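Local atomic coordinates of glycosaminoglycan xylosylkinase (Hydra vulgaris, PDB entry 5XOM), a protein that probably phosphorylates xylose in the glycosaminoglycan linkage region of proteoglycans, as a secretory-pathway kinase of the Fam20 family. Residues T174-I177 with N183-F186; C185-G188 with N194-E197. One frame throughout, in Å; residues are numbered along the deposited sequence.

Contact 1. Residues T174-I177 with N183-F186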
ATOM      1  N   THR A 174     -34.571  18.670 -16.689  1.00 33.70           N
ATOM      2  CA  THR A 174     -35.506  18.865 -17.796  1.00 36.43           C
ATOM      3  C   THR A 174     -35.352  17.837 -18.907  1.00 38.97           C
ATOM      4  O   THR A 174     -36.124  17.894 -19.871  1.00 42.99           O
ATOM      5  CB  THR A 174     -35.360  20.265 -18.399  1.00 43.78           C
ATOM      6  OG1 THR A 174     -34.057  20.405 -18.992  1.00 46.74           O
ATOM      7  CG2 THR A 174     -35.540  21.327 -17.334  1.00 48.85           C
ATOM      8  N   THR A 175     -34.401  16.906 -18.817  1.00 36.94           N
ATOM      9  CA  THR A 175     -34.278  15.850 -19.817  1.00 36.95           C
ATOM     10  C   THR A 175     -34.733  14.503 -19.274  1.00 32.84           C
ATOM     11  O   THR A 175     -34.508  13.473 -19.920  1.00 30.46           O
ATOM     12  CB  THR A 175     -32.839  15.750 -20.345  1.00 32.76           C
ATOM     13  OG1 THR A 175     -31.975  15.239 -19.324  1.00 28.89           O
ATOM     14  CG2 THR A 175     -32.332  17.111 -20.782  1.00 31.41           C
ATOM     15  N   PHE A 176     -35.368  14.482 -18.105  1.00 31.94           N
ATOM     16  CA  PHE A 176     -35.966  13.255 -17.603  1.00 34.90           C
ATOM     17  C   PHE A 176     -37.306  13.011 -18.281  1.00 35.43           C
ATOM     18  O   PHE A 176     -38.118  13.929 -18.429  1.00 40.09           O
ATOM     19  CB  PHE A 176     -36.137  13.314 -16.090  1.00 33.62           C
ATOM     20  CG  PHE A 176     -34.913  12.893 -15.339  1.00 28.58           C
ATOM     21  CD1 PHE A 176     -33.867  13.775 -15.143  1.00 33.21           C
ATOM     22  CD2 PHE A 176     -34.792  11.602 -14.863  1.00 36.15           C
ATOM     23  CE1 PHE A 176     -32.735  13.382 -14.462  1.00 37.21           C
ATOM     24  CE2 PHE A 176     -33.664  11.205 -14.182  1.00 32.96           C
ATOM     25  CZ  PHE A 176     -32.636  12.092 -13.980  1.00 31.05           C
ATOM     26  N   ILE A 177     -37.528  11.769 -18.707  1.00 34.41           N
ATOM     27  CA  ILE A 177     -38.765  11.357 -19.360  1.00 35.19           C
ATOM     28  C   ILE A 177     -39.084   9.935 -18.922  1.00 35.03           C
ATOM     29  O   ILE A 177     -38.281   9.268 -18.269  1.00 34.13           O
ATOM     30  CB  ILE A 177     -38.673  11.408 -20.901  1.00 37.01           C
ATOM     31  CG1 ILE A 177     -37.611  10.420 -21.394  1.00 34.31           C
ATOM     32  CG2 ILE A 177     -38.392  12.818 -21.405  1.00 36.77           C
ATOM     33  CD1 ILE A 177     -37.535  10.315 -22.903  1.00 36.40           C
ATOM     34  N   ASN A 183     -40.646   3.335 -17.563  1.00 28.95           N
ATOM     35  CA  ASN A 183     -39.358   3.480 -16.897  1.00 24.57           C
ATOM     36  C   ASN A 183     -38.928   4.940 -16.895  1.00 24.07           C
ATOM     37  O   ASN A 183     -39.207   5.693 -17.831  1.00 28.38           O
ATOM     38  CB  ASN A 183     -38.284   2.645 -17.594  1.00 24.94           C
ATOM     39  CG  ASN A 183     -38.581   1.162 -17.576  1.00 26.53           C
ATOM     40  OD1 ASN A 183     -38.802   0.572 -16.518  1.00 32.23           O
ATOM     41  ND2 ASN A 183     -38.607   0.553 -18.755  1.00 28.38           N
ATOM     42  N   LEU A 184     -38.226   5.336 -15.839  1.00 22.96           N
ATOM     43  CA  LEU A 184     -37.701   6.692 -15.763  1.00 30.40           C
ATOM     44  C   LEU A 184     -36.373   6.746 -16.501  1.00 33.21           C
ATOM     45  O   LEU A 184     -35.500   5.896 -16.287  1.00 28.94           O
ATOM     46  CB  LEU A 184     -37.541   7.126 -14.304  1.00 23.14           C
ATOM     47  CG  LEU A 184     -36.935   8.501 -14.037  1.00 28.27           C
ATOM     48  CD1 LEU A 184     -37.761   9.597 -14.702  1.00 24.17           C
ATOM     49  CD2 LEU A 184     -36.871   8.730 -12.534  1.00 23.37           C
ATOM     50  N   CYS A 185     -36.228   7.734 -17.382  1.00 30.20           N
ATOM     51  CA  CYS A 185     -35.068   7.862 -18.256  1.00 24.49           C
ATOM     52  C   CYS A 185     -34.596   9.308 -18.260  1.00 33.02           C
ATOM     53  O   CYS A 185     -35.290  10.206 -17.780  1.00 32.35           O
ATOM     54  CB  CYS A 185     -35.389   7.429 -19.691  1.00 22.52           C
ATOM     55  SG  CYS A 185     -36.418   5.947 -19.885  1.00 28.89           S
ATOM     56  N   PHE A 186     -33.405   9.535 -18.814  1.00 30.52           N
ATOM     57  CA  PHE A 186     -32.994  10.890 -19.156  1.00 30.85           C
ATOM     58  C   PHE A 186     -32.142  10.840 -20.419  1.00 29.41           C
ATOM     59  O   PHE A 186     -31.521   9.819 -20.721  1.00 28.60           O
ATOM     60  CB  PHE A 186     -32.256  11.601 -18.002  1.00 27.26           C
ATOM     61  CG  PHE A 186     -30.848  11.114 -17.749  1.00 26.69           C
ATOM     62  CD1 PHE A 186     -30.600  10.048 -16.890  1.00 30.10           C
ATOM     63  CD2 PHE A 186     -29.770  11.765 -18.330  1.00 26.93           C
ATOM     64  CE1 PHE A 186     -29.299   9.619 -16.644  1.00 30.57           C
ATOM     65  CE2 PHE A 186     -28.467  11.346 -18.091  1.00 29.32           C
ATOM     66  CZ  PHE A 186     -28.232  10.270 -17.246  1.00 27.93           C
TER

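Contact 2. Residues C185-G188 with N194-E197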
ATOM      1  N   CYS A 185     -36.228   7.734 -17.382  1.00 30.20           N
ATOM      2  CA  CYS A 185     -35.068   7.862 -18.256  1.00 24.49           C
ATOM      3  C   CYS A 185     -34.596   9.308 -18.260  1.00 33.02           C
ATOM      4  O   CYS A 185     -35.290  10.206 -17.780  1.00 32.35           O
ATOM      5  CB  CYS A 185     -35.389   7.429 -19.691  1.00 22.52           C
ATOM      6  SG  CYS A 185     -36.418   5.947 -19.885  1.00 28.89           S
ATOM      7  N   PHE A 186     -33.405   9.535 -18.814  1.00 30.52           N
ATOM      8  CA  PHE A 186     -32.994  10.890 -19.156  1.00 30.85           C
ATOM      9  C   PHE A 186     -32.142  10.840 -20.419  1.00 29.41           C
ATOM     10  O   PHE A 186     -31.521   9.819 -20.721  1.00 28.60           O
ATOM     11  CB  PHE A 186     -32.256  11.601 -18.002  1.00 27.26           C
ATOM     12  CG  PHE A 186     -30.848  11.114 -17.749  1.00 26.69           C
ATOM     13  CD1 PHE A 186     -30.600  10.048 -16.890  1.00 30.10           C
ATOM     14  CD2 PHE A 186     -29.770  11.765 -18.330  1.00 26.93           C
ATOM     15  CE1 PHE A 186     -29.299   9.619 -16.644  1.00 30.57           C
ATOM     16  CE2 PHE A 186     -28.467  11.346 -18.091  1.00 29.32           C
ATOM     17  CZ  PHE A 186     -28.232  10.270 -17.246  1.00 27.93           C
ATOM     18  N   TYR A 187     -32.150  11.942 -21.180  1.00 30.27           N
ATOM     19  CA  TYR A 187     -31.445  11.986 -22.456  1.00 26.48           C
ATOM     20  C   TYR A 187     -30.360  13.053 -22.574  1.00 30.45           C
ATOM     21  O   TYR A 187     -29.678  13.087 -23.602  1.00 35.76           O
ATOM     22  CB  TYR A 187     -32.440  12.150 -23.615  1.00 28.44           C
ATOM     23  CG  TYR A 187     -33.267  13.413 -23.599  1.00 34.47           C
ATOM     24  CD1 TYR A 187     -32.773  14.598 -24.135  1.00 40.17           C
ATOM     25  CD2 TYR A 187     -34.562  13.412 -23.093  1.00 35.31           C
ATOM     26  CE1 TYR A 187     -33.534  15.753 -24.141  1.00 40.68           C
ATOM     27  CE2 TYR A 187     -35.331  14.561 -23.093  1.00 36.66           C
ATOM     28  CZ  TYR A 187     -34.814  15.730 -23.619  1.00 44.55           C
ATOM     29  OH  TYR A 187     -35.576  16.879 -23.619  1.00 44.78           O
ATOM     30  N   GLY A 188     -30.175  13.922 -21.575  1.00 30.43           N
ATOM     31  CA  GLY A 188     -29.046  14.856 -21.558  1.00 28.96           C
ATOM     32  C   GLY A 188     -29.142  15.979 -22.588  1.00 40.04           C
ATOM     33  O   GLY A 188     -30.151  16.162 -23.270  1.00 44.86           O
ATOM     34  N   ASN A 194     -30.567  13.378 -27.559  1.00 38.61           N
ATOM     35  CA  ASN A 194     -31.921  13.748 -27.944  1.00 36.43           C
ATOM     36  C   ASN A 194     -32.916  12.785 -27.318  1.00 38.32           C
ATOM     37  O   ASN A 194     -32.572  11.674 -26.903  1.00 35.54           O
ATOM     38  CB  ASN A 194     -32.097  13.782 -29.467  1.00 37.68           C
ATOM     39  CG  ASN A 194     -31.957  12.421 -30.092  1.00 39.86           C
ATOM     40  OD1 ASN A 194     -32.923  11.665 -30.184  1.00 50.55           O
ATOM     41  ND2 ASN A 194     -30.747  12.095 -30.530  1.00 34.45           N
ATOM     42  N   ARG A 195     -34.170  13.238 -27.298  1.00 33.74           N
ATOM     43  CA  ARG A 195     -35.254  12.552 -26.607  1.00 34.87           C
ATOM     44  C   ARG A 195     -35.495  11.144 -27.147  1.00 33.98           C
ATOM     45  O   ARG A 195     -35.999  10.279 -26.421  1.00 40.23           O
ATOM     46  CB  ARG A 195     -36.516  13.413 -26.713  1.00 47.73           C
ATOM     47  CG  ARG A 195     -37.831  12.735 -26.405  1.00 60.95           C
ATOM     48  CD  ARG A 195     -38.970  13.736 -26.529  1.00 77.27           C
ATOM     49  NE  ARG A 195     -40.044  13.488 -25.574  1.00 88.29           N
ATOM     50  CZ  ARG A 195     -40.259  14.230 -24.492  1.00 91.33           C
ATOM     51  NH1 ARG A 195     -39.483  15.279 -24.244  1.00 91.15           N
ATOM     52  NH2 ARG A 195     -41.256  13.937 -23.669  1.00 90.27           N
ATOM     53  N   LYS A 196     -35.149  10.881 -28.402  1.00 32.28           N
ATOM     54  CA  LYS A 196     -35.380   9.542 -28.934  1.00 37.62           C
ATOM     55  C   LYS A 196     -34.280   8.553 -28.570  1.00 36.31           C
ATOM     56  O   LYS A 196     -34.432   7.358 -28.842  1.00 35.25           O
ATOM     57  CB  LYS A 196     -35.509   9.593 -30.457  1.00 43.58           C
ATOM     58  CG  LYS A 196     -36.759  10.267 -30.999  1.00 51.42           C
ATOM     59  CD  LYS A 196     -36.480  10.851 -32.381  1.00 62.29           C
ATOM     60  CE  LYS A 196     -37.556  10.466 -33.390  1.00 70.22           C
ATOM     61  NZ  LYS A 196     -38.936  10.740 -32.907  1.00 75.11           N
ATOM     62  N   GLU A 197     -33.197   9.008 -27.941  1.00 33.20           N
ATOM     63  CA  GLU A 197     -32.092   8.139 -27.533  1.00 35.98           C
ATOM     64  C   GLU A 197     -31.798   8.324 -26.049  1.00 35.22           C
ATOM     65  O   GLU A 197     -30.723   8.800 -25.667  1.00 31.15           O
ATOM     66  CB  GLU A 197     -30.852   8.427 -28.377  1.00 40.89           C
ATOM     67  CG  GLU A 197     -31.033   8.109 -29.860  1.00 44.37           C
ATOM     68  CD  GLU A 197     -29.821   8.494 -30.685  1.00 46.87           C
ATOM     69  OE1 GLU A 197     -29.900   9.495 -31.426  1.00 55.23           O
ATOM     70  OE2 GLU A 197     -28.783   7.811 -30.576  1.00 45.83           O
TER
HETATM   71  O   HOH W   1     -29.595  11.242 -25.633  1.00 31.10           O

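Contact 1. Residues T174-I177 with N183-F186
Phe176 and Phe186 meet on one face of a short antiparallel hairpin. They form a non-hydrogen-bonded pair. CB of Phe186 sits over the centre of the Phe176 ring, 3.8 Å from its centroid, in a CH-pi contact. The Phe186 ring continues beside the Phe176 ring, pointing the same way, the planes 34° apart. CD1 of Leu184 reaches the edge of the Phe176 ring, 3.6 Å from CD2 of Phe176. The leucine CG stands anti to the backbone N (chi1 177°), which swings the branch toward the ring.

Ile177 and Cys185 are the hydrogen-bonded pair. Ile177 N gives to Cys185 O at 2.9 Å, from above the carbonyl plane. Cys185 N gives to Ile177 O at 2.7 Å, nearly along the C=O axis. Their side chains meet more sparsely than the rings and the leucine do, with CG1 of Ile177 4.1 Å from CB of Cys185. The loose end is at Asn183, which is partly exposed. Its CB stays 6.7 Å from Ile177 O, and its side chain turns away; OD1 accepts a hydrogen bond from Asn203 N.

Helix 160-164 packs on the aromatic face, with Leu160 touching both Phe176 and Leu184. On the far side of strand 184-186 runs strand 199-200, and Cys185 is tied to it by a disulfide with Cys200.

Contact 2. Residues C185-G188 with N194-E197
The Tyr187 ring lies with one face against the backbone of Arg195. CA of Arg195 stands over this face, offset toward the rim and 3.8 Å from the ring centroid, in a CH-pi contact. CG2 of Thr175 covers the opposite face, and CG2 of Ile177 meets the ring edge beside CE2. CB of Arg195 comes to 4.0 Å from CE2 of Tyr187. Asn194 C also lies near CD1 of Tyr187, 3.7 Å away. Tyr187 CG lies between its own backbone N and carbonyl carbon (chi1 62°), and this torsion lays the ring along the other segment. The guanidinium of Arg195 runs on past the ring, its plane turned 56° from it.

Residues 194-197 form a type I beta turn, closed by Glu197 N to Asn194 O. Asn194 braces it twice. Its OD1 accepts from Lys196 N at 3.0 Å, an Asx turn. Its ND2 gives to Glu197 OE1 at 2.9 Å, in the amide plane but from above the carboxylate plane. The other oxygen, OE2, bonds Tyr129 OH.

No direct hydrogen bond joins the two segments. A water does so instead: it accepts from Asn194 N at 3.0 Å, and Tyr187 O and Glu197 O each lie 2.7 Å from it. With an alanine here in place of Tyr187 the ring is gone, and Arg195 CA, Ile177 and Thr175 would probably be left facing a gap. The bracing bonds of Asn194 stay within 194-197. The hold across the segments is therefore dispersion over a ring plus water-bridged backbone atoms, probably weaker than direct strand pairing.

Overall arrangement
Contact 1 and contact 2 share Cys185 and Phe186 in sequence, though only contact 1 uses their side chains. Their centres are about 7 Å apart. Strand 184-186 serves both: it pairs with strand 176-178, then leads into the loop that turns back at residues 194-197. The two contacts also touch directly. Thr175 O and Tyr187 N, 3.1 Å apart, probably form a hydrogen bond that carries the pairing past the strand end. CG2 of Ile177 packs 3.8 Å from NH2 of Arg195. Both contacts lie far out, their centres about 27 and 24 Å from the chain centre. An NAG sugar, probably part of a surface glycan rather than a substrate, lies about 5 Å from the Asn183 side chain.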